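Local coordinates for protein phosphoglycerol transferase GacH (Streptococcus pyogenes MGAS5005, PDB 6DGM) that probably transfers glycerol phosphate onto streptococcal rhamnose polysaccharide, this chain being its manganese-binding catalytic domain of the sulfatase and lipoteichoic acid synthase type, at residues 256-270 with 289-301. Residues are numbered along the deposited sequence; the frame is centred on the assembly and turned at random.
Sequences LTQINKPITVVFYGD and YLTDYFIWSNGTN. With MN (manganese (II) ion), chain C.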
ATOM      1  N   LEU A 256     -14.197  -8.336 -11.097  1.00 21.37           N
ATOM      2  CA  LEU A 256     -13.942  -6.961 -11.514  1.00 19.84           C
ATOM      3  C   LEU A 256     -13.896  -6.834 -13.030  1.00 21.31           C
ATOM      4  O   LEU A 256     -14.279  -5.792 -13.570  1.00 23.10           O
ATOM      5  CB  LEU A 256     -12.636  -6.443 -10.925  1.00 18.47           C
ATOM      6  CG  LEU A 256     -12.608  -6.334  -9.387  1.00 18.28           C
ATOM      7  CD1 LEU A 256     -11.244  -5.910  -8.928  1.00 18.29           C
ATOM      8  CD2 LEU A 256     -13.663  -5.368  -8.866  1.00 18.47           C
ATOM      9  N   THR A 257     -13.427  -7.867 -13.738  1.00 20.76           N
ATOM     10  CA  THR A 257     -13.349  -7.760 -15.194  1.00 22.69           C
ATOM     11  C   THR A 257     -14.728  -7.642 -15.840  1.00 23.16           C
ATOM     12  O   THR A 257     -14.832  -7.190 -16.983  1.00 23.98           O
ATOM     13  CB  THR A 257     -12.625  -8.942 -15.853  1.00 26.00           C
ATOM     14  OG1 THR A 257     -13.394 -10.144 -15.707  1.00 31.17           O
ATOM     15  CG2 THR A 257     -11.258  -9.141 -15.272  1.00 23.09           C
ATOM     16  N   GLN A 258     -15.775  -8.051 -15.129  1.00 23.85           N
ATOM     17  CA  GLN A 258     -17.132  -8.024 -15.652  1.00 27.23           C
ATOM     18  C   GLN A 258     -17.881  -6.747 -15.305  1.00 27.07           C
ATOM     19  O   GLN A 258     -19.050  -6.617 -15.682  1.00 29.11           O
ATOM     20  CB  GLN A 258     -17.924  -9.228 -15.125  1.00 30.53           C
ATOM     21  CG  GLN A 258     -17.294 -10.578 -15.435  1.00 35.34           C
ATOM     22  CD  GLN A 258     -17.078 -10.798 -16.914  1.00 42.38           C
ATOM     23  OE1 GLN A 258     -17.989 -10.604 -17.730  1.00 46.36           O
ATOM     24  NE2 GLN A 258     -15.865 -11.197 -17.277  1.00 44.47           N
ATOM     25  N   ILE A 259     -17.239  -5.791 -14.632  1.00 25.74           N
ATOM     26  CA  ILE A 259     -17.864  -4.519 -14.293  1.00 25.72           C
ATOM     27  C   ILE A 259     -17.483  -3.482 -15.339  1.00 25.47           C
ATOM     28  O   ILE A 259     -16.297  -3.299 -15.642  1.00 25.20           O
ATOM     29  CB  ILE A 259     -17.441  -4.055 -12.887  1.00 23.84           C
ATOM     30  CG1 ILE A 259     -17.805  -5.128 -11.853  1.00 23.56           C
ATOM     31  CG2 ILE A 259     -18.073  -2.697 -12.574  1.00 23.85           C
ATOM     32  CD1 ILE A 259     -17.398  -4.785 -10.406  1.00 23.10           C
ATOM     33  N   ASN A 260     -18.486  -2.776 -15.859  1.00 25.04           N
ATOM     34  CA  ASN A 260     -18.285  -1.799 -16.929  1.00 25.15           C
ATOM     35  C   ASN A 260     -17.879  -0.446 -16.340  1.00 25.31           C
ATOM     36  O   ASN A 260     -18.621   0.541 -16.380  1.00 26.21           O
ATOM     37  CB  ASN A 260     -19.542  -1.681 -17.777  1.00 28.54           C
ATOM     38  CG  ASN A 260     -19.335  -0.789 -18.954  1.00 38.35           C
ATOM     39  OD1 ASN A 260     -18.200  -0.577 -19.377  1.00 41.08           O
ATOM     40  ND2 ASN A 260     -20.422  -0.255 -19.503  1.00 46.06           N
ATOM     41  N   LYS A 261     -16.646  -0.411 -15.824  1.00 24.18           N
ATOM     42  CA  LYS A 261     -16.024   0.770 -15.227  1.00 22.56           C
ATOM     43  C   LYS A 261     -14.533   0.481 -15.182  1.00 21.33           C
ATOM     44  O   LYS A 261     -14.155  -0.637 -14.804  1.00 21.05           O
ATOM     45  CB  LYS A 261     -16.533   0.970 -13.789  1.00 22.50           C
ATOM     46  CG  LYS A 261     -15.852   2.107 -13.024  1.00 21.49           C
ATOM     47  CD  LYS A 261     -16.296   3.492 -13.514  1.00 22.32           C
ATOM     48  CE  LYS A 261     -15.443   4.590 -12.883  1.00 22.45           C
ATOM     49  NZ  LYS A 261     -15.849   5.947 -13.362  1.00 23.04           N
ATOM     50  N   PRO A 262     -13.659   1.427 -15.544  1.00 21.05           N
ATOM     51  CA  PRO A 262     -12.220   1.183 -15.348  1.00 21.02           C
ATOM     52  C   PRO A 262     -11.902   1.102 -13.860  1.00 18.77           C
ATOM     53  O   PRO A 262     -12.198   2.030 -13.098  1.00 19.05           O
ATOM     54  CB  PRO A 262     -11.537   2.381 -16.022  1.00 25.35           C
ATOM     55  CG  PRO A 262     -12.614   3.320 -16.414  1.00 29.05           C
ATOM     56  CD  PRO A 262     -13.931   2.654 -16.310  1.00 25.69           C
ATOM     57  N   ILE A 263     -11.308  -0.018 -13.441  1.00 17.92           N
ATOM     58  CA  ILE A 263     -10.998  -0.288 -12.039  1.00 17.99           C
ATOM     59  C   ILE A 263      -9.547  -0.736 -11.958  1.00 18.10           C
ATOM     60  O   ILE A 263      -9.129  -1.620 -12.712  1.00 20.27           O
ATOM     61  CB  ILE A 263     -11.926  -1.385 -11.470  1.00 18.60           C
ATOM     62  CG1 ILE A 263     -13.384  -0.903 -11.443  1.00 20.36           C
ATOM     63  CG2 ILE A 263     -11.477  -1.793 -10.084  1.00 18.46           C
ATOM     64  CD1 ILE A 263     -14.404  -1.999 -11.150  1.00 22.04           C
ATOM     65  N   THR A 264      -8.781  -0.151 -11.033  1.00 17.20           N
ATOM     66  CA  THR A 264      -7.404  -0.587 -10.796  1.00 16.10           C
ATOM     67  C   THR A 264      -7.238  -0.926  -9.323  1.00 15.92           C
ATOM     68  O   THR A 264      -7.731  -0.204  -8.458  1.00 16.45           O
ATOM     69  CB  THR A 264      -6.385   0.466 -11.255  1.00 17.38           C
ATOM     70  OG1 THR A 264      -6.501   0.656 -12.672  1.00 18.33           O
ATOM     71  CG2 THR A 264      -4.956   0.020 -10.971  1.00 18.05           C
ATOM     72  N   VAL A 265      -6.583  -2.052  -9.065  1.00 15.50           N
ATOM     73  CA  VAL A 265      -6.311  -2.551  -7.721  1.00 15.56           C
ATOM     74  C   VAL A 265      -4.811  -2.452  -7.471  1.00 16.06           C
ATOM     75  O   VAL A 265      -4.004  -2.941  -8.274  1.00 16.70           O
ATOM     76  CB  VAL A 265      -6.759  -4.013  -7.566  1.00 18.20           C
ATOM     77  CG1 VAL A 265      -6.424  -4.530  -6.177  1.00 17.48           C
ATOM     78  CG2 VAL A 265      -8.258  -4.182  -7.864  1.00 20.04           C
ATOM     79  N   VAL A 266      -4.443  -1.831  -6.354  1.00 14.94           N
ATOM     80  CA  VAL A 266      -3.087  -1.871  -5.822  1.00 14.61           C
ATOM     81  C   VAL A 266      -3.128  -2.860  -4.661  1.00 14.79           C
ATOM     82  O   VAL A 266      -3.743  -2.584  -3.632  1.00 14.63           O
ATOM     83  CB  VAL A 266      -2.618  -0.491  -5.350  1.00 15.20           C
ATOM     84  CG1 VAL A 266      -1.204  -0.578  -4.796  1.00 15.77           C
ATOM     85  CG2 VAL A 266      -2.697   0.539  -6.482  1.00 16.51           C
ATOM     86  N   PHE A 267      -2.515  -4.025  -4.841  1.00 15.55           N
ATOM     87  CA  PHE A 267      -2.595  -5.139  -3.905  1.00 15.18           C
ATOM     88  C   PHE A 267      -1.206  -5.372  -3.341  1.00 15.13           C
ATOM     89  O   PHE A 267      -0.244  -5.485  -4.098  1.00 15.25           O
ATOM     90  CB  PHE A 267      -3.040  -6.386  -4.683  1.00 16.15           C
ATOM     91  CG  PHE A 267      -3.212  -7.609  -3.840  1.00 17.04           C
ATOM     92  CD1 PHE A 267      -2.120  -8.406  -3.537  1.00 18.74           C
ATOM     93  CD2 PHE A 267      -4.465  -7.978  -3.374  1.00 17.90           C
ATOM     94  CE1 PHE A 267      -2.263  -9.543  -2.766  1.00 19.28           C
ATOM     95  CE2 PHE A 267      -4.615  -9.133  -2.596  1.00 18.50           C
ATOM     96  CZ  PHE A 267      -3.503  -9.907  -2.299  1.00 18.66           C
ATOM     97  N   TYR A 268      -1.097  -5.486  -2.014  1.00 14.25           N
ATOM     98  CA  TYR A 268       0.222  -5.650  -1.424  1.00 14.38           C
ATOM     99  C   TYR A 268       0.107  -6.265  -0.039  1.00 14.53           C
ATOM    100  O   TYR A 268      -0.868  -6.032   0.679  1.00 14.23           O
ATOM    101  CB  TYR A 268       0.983  -4.306  -1.335  1.00 14.27           C
ATOM    102  CG  TYR A 268       0.397  -3.331  -0.332  1.00 14.53           C
ATOM    103  CD1 TYR A 268      -0.744  -2.593  -0.628  1.00 15.42           C
ATOM    104  CD2 TYR A 268       0.998  -3.142   0.915  1.00 14.81           C
ATOM    105  CE1 TYR A 268      -1.273  -1.697   0.282  1.00 16.71           C
ATOM    106  CE2 TYR A 268       0.471  -2.245   1.837  1.00 15.84           C
ATOM    107  CZ  TYR A 268      -0.653  -1.527   1.513  1.00 16.84           C
ATOM    108  OH  TYR A 268      -1.154  -0.635   2.432  1.00 17.62           O
ATOM    109  N   GLY A 269       1.124  -7.038   0.331  1.00 15.75           N
ATOM    110  CA  GLY A 269       1.261  -7.425   1.720  1.00 15.80           C
ATOM    111  C   GLY A 269       1.981  -6.334   2.492  1.00 15.17           C
ATOM    112  O   GLY A 269       2.950  -5.726   2.020  1.00 15.51           O
ATOM    113  N   ASP A 270       1.505  -6.076   3.717  1.00 13.61           N
ATOM    114  CA  ASP A 270       2.081  -4.986   4.504  1.00 13.29           C
ATOM    115  C   ASP A 270       3.449  -5.332   5.088  1.00 14.25           C
ATOM    116  O   ASP A 270       4.306  -4.453   5.217  1.00 15.40           O
ATOM    117  CB  ASP A 270       1.110  -4.486   5.575  1.00 13.54           C
ATOM    118  CG  ASP A 270       0.584  -5.586   6.509  1.00 15.04           C
ATOM    119  OD1 ASP A 270       0.699  -6.793   6.200  1.00 15.12           O
ATOM    120  OD2 ASP A 270       0.061  -5.231   7.589  1.00 17.56           O
ATOM    121  N   TYR A 289      11.951  -8.307   4.935  1.00 18.15           N
ATOM    122  CA  TYR A 289      11.191  -7.075   4.762  1.00 18.45           C
ATOM    123  C   TYR A 289      10.676  -6.885   3.341  1.00 18.85           C
ATOM    124  O   TYR A 289      10.344  -5.756   2.961  1.00 20.90           O
ATOM    125  CB  TYR A 289      12.038  -5.866   5.187  1.00 18.31           C
ATOM    126  CG  TYR A 289      12.462  -5.965   6.630  1.00 19.01           C
ATOM    127  CD1 TYR A 289      11.620  -5.542   7.642  1.00 19.40           C
ATOM    128  CD2 TYR A 289      13.689  -6.531   6.989  1.00 20.52           C
ATOM    129  CE1 TYR A 289      11.989  -5.632   8.971  1.00 20.95           C
ATOM    130  CE2 TYR A 289      14.064  -6.641   8.329  1.00 22.85           C
ATOM    131  CZ  TYR A 289      13.206  -6.192   9.311  1.00 23.14           C
ATOM    132  OH  TYR A 289      13.562  -6.302  10.633  1.00 24.26           O
ATOM    133  N   LEU A 290      10.558  -7.956   2.556  1.00 17.37           N
ATOM    134  CA  LEU A 290      10.125  -7.853   1.167  1.00 17.15           C
ATOM    135  C   LEU A 290       8.843  -8.652   0.957  1.00 17.61           C
ATOM    136  O   LEU A 290       8.864  -9.891   0.957  1.00 19.07           O
ATOM    137  CB  LEU A 290      11.226  -8.325   0.216  1.00 18.09           C
ATOM    138  CG  LEU A 290      12.466  -7.432   0.172  1.00 20.59           C
ATOM    139  CD1 LEU A 290      13.575  -8.085  -0.615  1.00 21.23           C
ATOM    140  CD2 LEU A 290      12.109  -6.063  -0.422  1.00 21.97           C
ATOM    141  N   THR A 291       7.740  -7.939   0.724  1.00 16.81           N
ATOM    142  CA  THR A 291       6.451  -8.549   0.436  1.00 16.54           C
ATOM    143  C   THR A 291       6.142  -8.439  -1.058  1.00 16.05           C
ATOM    144  O   THR A 291       6.872  -7.812  -1.829  1.00 16.23           O
ATOM    145  CB  THR A 291       5.348  -7.850   1.231  1.00 16.82           C
ATOM    146  OG1 THR A 291       5.193  -6.510   0.724  1.00 16.47           O
ATOM    147  CG2 THR A 291       5.676  -7.786   2.713  1.00 17.78           C
ATOM    148  N   ASP A 292       5.018  -9.042  -1.458  1.00 15.99           N
ATOM    149  CA  ASP A 292       4.547  -9.003  -2.844  1.00 15.99           C
ATOM    150  C   ASP A 292       3.586  -7.852  -3.080  1.00 17.08           C
ATOM    151  O   ASP A 292       2.797  -7.498  -2.205  1.00 16.77           O
ATOM    152  CB  ASP A 292       3.828 -10.318  -3.159  1.00 16.38           C
ATOM    153  CG  ASP A 292       4.732 -11.514  -2.992  1.00 18.37           C
ATOM    154  OD1 ASP A 292       4.833 -12.031  -1.847  1.00 18.63           O
ATOM    155  OD2 ASP A 292       5.372 -11.915  -4.001  1.00 20.24           O
ATOM    156  N   TYR A 293       3.655  -7.268  -4.274  1.00 17.39           N
ATOM    157  CA  TYR A 293       2.648  -6.306  -4.693  1.00 17.09           C
ATOM    158  C   TYR A 293       2.325  -6.500  -6.173  1.00 16.95           C
ATOM    159  O   TYR A 293       3.131  -7.012  -6.954  1.00 17.64           O
ATOM    160  CB  TYR A 293       3.072  -4.839  -4.453  1.00 16.55           C
ATOM    161  CG  TYR A 293       3.900  -4.254  -5.590  1.00 17.23           C
ATOM    162  CD1 TYR A 293       3.282  -3.610  -6.656  1.00 18.53           C
ATOM    163  CD2 TYR A 293       5.292  -4.375  -5.616  1.00 16.53           C
ATOM    164  CE1 TYR A 293       4.015  -3.111  -7.705  1.00 19.66           C
ATOM    165  CE2 TYR A 293       6.035  -3.873  -6.671  1.00 17.94           C
ATOM    166  CZ  TYR A 293       5.391  -3.235  -7.709  1.00 19.28           C
ATOM    167  OH  TYR A 293       6.093  -2.720  -8.772  1.00 19.92           O
ATOM    168  N   PHE A 294       1.129  -6.064  -6.548  1.00 16.15           N
ATOM    169  CA  PHE A 294       0.781  -5.905  -7.953  1.00 16.11           C
ATOM    170  C   PHE A 294      -0.167  -4.724  -8.114  1.00 16.14           C
ATOM    171  O   PHE A 294      -0.852  -4.309  -7.173  1.00 15.81           O
ATOM    172  CB  PHE A 294       0.228  -7.190  -8.598  1.00 16.59           C
ATOM    173  CG  PHE A 294      -1.101  -7.671  -8.059  1.00 17.55           C
ATOM    174  CD1 PHE A 294      -2.276  -7.045  -8.415  1.00 18.46           C
ATOM    175  CD2 PHE A 294      -1.171  -8.798  -7.248  1.00 17.87           C
ATOM    176  CE1 PHE A 294      -3.494  -7.490  -7.950  1.00 19.11           C
ATOM    177  CE2 PHE A 294      -2.395  -9.265  -6.789  1.00 18.43           C
ATOM    178  CZ  PHE A 294      -3.559  -8.614  -7.147  1.00 19.00           C
ATOM    179  N   ILE A 295      -0.187  -4.184  -9.329  1.00 16.64           N
ATOM    180  CA  ILE A 295      -1.069  -3.095  -9.714  1.00 16.98           C
ATOM    181  C   ILE A 295      -1.779  -3.597 -10.965  1.00 17.01           C
ATOM    182  O   ILE A 295      -1.142  -3.779 -12.006  1.00 18.81           O
ATOM    183  CB  ILE A 295      -0.303  -1.792  -9.980  1.00 17.59           C
ATOM    184  CG1 ILE A 295       0.457  -1.357  -8.715  1.00 17.41           C
ATOM    185  CG2 ILE A 295      -1.281  -0.710 -10.403  1.00 18.20           C
ATOM    186  CD1 ILE A 295       1.282  -0.070  -8.862  1.00 18.41           C
ATOM    187  N   TRP A 296      -3.078  -3.899 -10.838  1.00 17.56           N
ATOM    188  CA  TRP A 296      -3.834  -4.615 -11.861  1.00 19.16           C
ATOM    189  C   TRP A 296      -5.100  -3.836 -12.185  1.00 19.23           C
ATOM    190  O   TRP A 296      -5.848  -3.472 -11.272  1.00 19.29           O
ATOM    191  CB  TRP A 296      -4.228  -5.999 -11.327  1.00 19.66           C
ATOM    192  CG  TRP A 296      -5.097  -6.843 -12.232  1.00 19.43           C
ATOM    193  CD1 TRP A 296      -4.673  -7.782 -13.115  1.00 20.16           C
ATOM    194  CD2 TRP A 296      -6.529  -6.830 -12.317  1.00 18.98           C
ATOM    195  NE1 TRP A 296      -5.742  -8.358 -13.747  1.00 20.12           N
ATOM    196  CE2 TRP A 296      -6.896  -7.788 -13.279  1.00 19.81           C
ATOM    197  CE3 TRP A 296      -7.530  -6.092 -11.684  1.00 18.73           C
ATOM    198  CZ2 TRP A 296      -8.231  -8.044 -13.618  1.00 21.27           C
ATOM    199  CZ3 TRP A 296      -8.849  -6.345 -12.010  1.00 19.91           C
ATOM    200  CH2 TRP A 296      -9.192  -7.318 -12.965  1.00 21.36           C
ATOM    201  N   SER A 297      -5.340  -3.604 -13.480  1.00 18.84           N
ATOM    202  CA  SER A 297      -6.566  -2.998 -13.988  1.00 19.51           C
ATOM    203  C   SER A 297      -7.449  -4.061 -14.634  1.00 20.32           C
ATOM    204  O   SER A 297      -6.975  -5.105 -15.095  1.00 21.47           O
ATOM    205  CB  SER A 297      -6.260  -1.912 -15.028  1.00 21.04           C
ATOM    206  OG  SER A 297      -5.355  -0.945 -14.541  1.00 21.86           O
ATOM    207  N   ASN A 298      -8.744  -3.774 -14.686  1.00 19.61           N
ATOM    208  CA  ASN A 298      -9.715  -4.741 -15.185  1.00 22.86           C
ATOM    209  C   ASN A 298      -9.868  -4.725 -16.695  1.00 26.45           C
ATOM    210  O   ASN A 298     -10.726  -5.442 -17.219  1.00 29.67           O
ATOM    211  CB  ASN A 298     -11.066  -4.560 -14.492  1.00 21.82           C
ATOM    212  CG  ASN A 298     -11.764  -3.285 -14.882  1.00 21.70           C
ATOM    213  OD1 ASN A 298     -11.152  -2.341 -15.409  1.00 21.00           O
ATOM    214  ND2 ASN A 298     -13.061  -3.242 -14.620  1.00 21.27           N
ATOM    215  N   GLY A 299      -9.052  -3.950 -17.400  1.00 28.66           N
ATOM    216  CA  GLY A 299      -9.011  -4.009 -18.851  1.00 31.12           C
ATOM    217  C   GLY A 299      -7.663  -4.527 -19.305  1.00 34.61           C
ATOM    218  O   GLY A 299      -7.207  -5.569 -18.826  1.00 36.67           O
ATOM    219  N   THR A 300      -7.004  -3.799 -20.195  1.00 32.61           N
ATOM    220  CA  THR A 300      -5.678  -4.167 -20.665  1.00 34.80           C
ATOM    221  C   THR A 300      -4.635  -3.621 -19.704  1.00 32.79           C
ATOM    222  O   THR A 300      -4.759  -2.499 -19.206  1.00 38.98           O
ATOM    223  CB  THR A 300      -5.451  -3.601 -22.068  1.00 39.19           C
ATOM    224  OG1 THR A 300      -6.474  -4.091 -22.951  1.00 41.06           O
ATOM    225  CG2 THR A 300      -4.090  -4.018 -22.599  1.00 44.60           C
ATOM    226  N   ASN A 301      -3.624  -4.435 -19.411  1.00 28.48           N
ATOM    227  CA  ASN A 301      -2.592  -4.064 -18.455  1.00 25.83           C
ATOM    228  C   ASN A 301      -1.254  -3.965 -19.159  1.00 27.74           C
ATOM    229  O   ASN A 301      -0.881  -4.868 -19.914  1.00 28.38           O
ATOM    230  CB  ASN A 301      -2.472  -5.094 -17.330  1.00 23.51           C
ATOM    231  CG  ASN A 301      -3.510  -4.897 -16.271  1.00 22.66           C
ATOM    232  OD1 ASN A 301      -3.647  -3.795 -15.719  1.00 22.23           O
ATOM    233  ND2 ASN A 301      -4.274  -5.942 -15.992  1.00 22.71           N
TER
HETATM  234 MN    MN C 901      -0.219  -6.116   9.434  1.00 17.49          MN
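Strands 263-269 and 290-297 are antiparallel neighbours in the mixed sheet of the sulfatase-type domain, paired by a ladder of backbone hydrogen bonds in which Val265 faces Trp296 and Phe267 faces Phe294. On the face bearing these residues, the rings of Phe267 and Phe294 lie nearly parallel (5°) but displaced, with little ring-over-ring contact; instead Phe267 CB sits over the Phe294 ring as a CH-pi contact, 3.4 Å from Phe294 CZ. Phe294 CG stands between its own backbone N and carbonyl carbon (chi1 66°), which swings the ring across toward Phe267. On the opposite face, which helix 314-321 covers, Thr264 OG1 and Ser297 OG share a hydrogen bond of 2.7 Å. In this alkaline-phosphatase-like fold strand 263-269 leads into the metal site: Asp270 OD2 binds manganese at 2.1 Å, alongside Glu47, Thr89 and His271, while Asp270 OD1 accepts from Ser48 N, helping to fix the carboxylate's turn. Thr291 OG1 donates to the carbonyl O of Gly269, the residue before Asp270. At the far end, Asn298 ND2 clasps the helix-to-strand turn, donating to Lys261 O (2.8 Å) and, from above the carbonyl plane, Leu256 O (3.0 Å); Asn298 OD1 accepts from Ile263 N. Beside it, Thr257 CG2 meets the indole edge at Trp296 CH2 (3.6 Å).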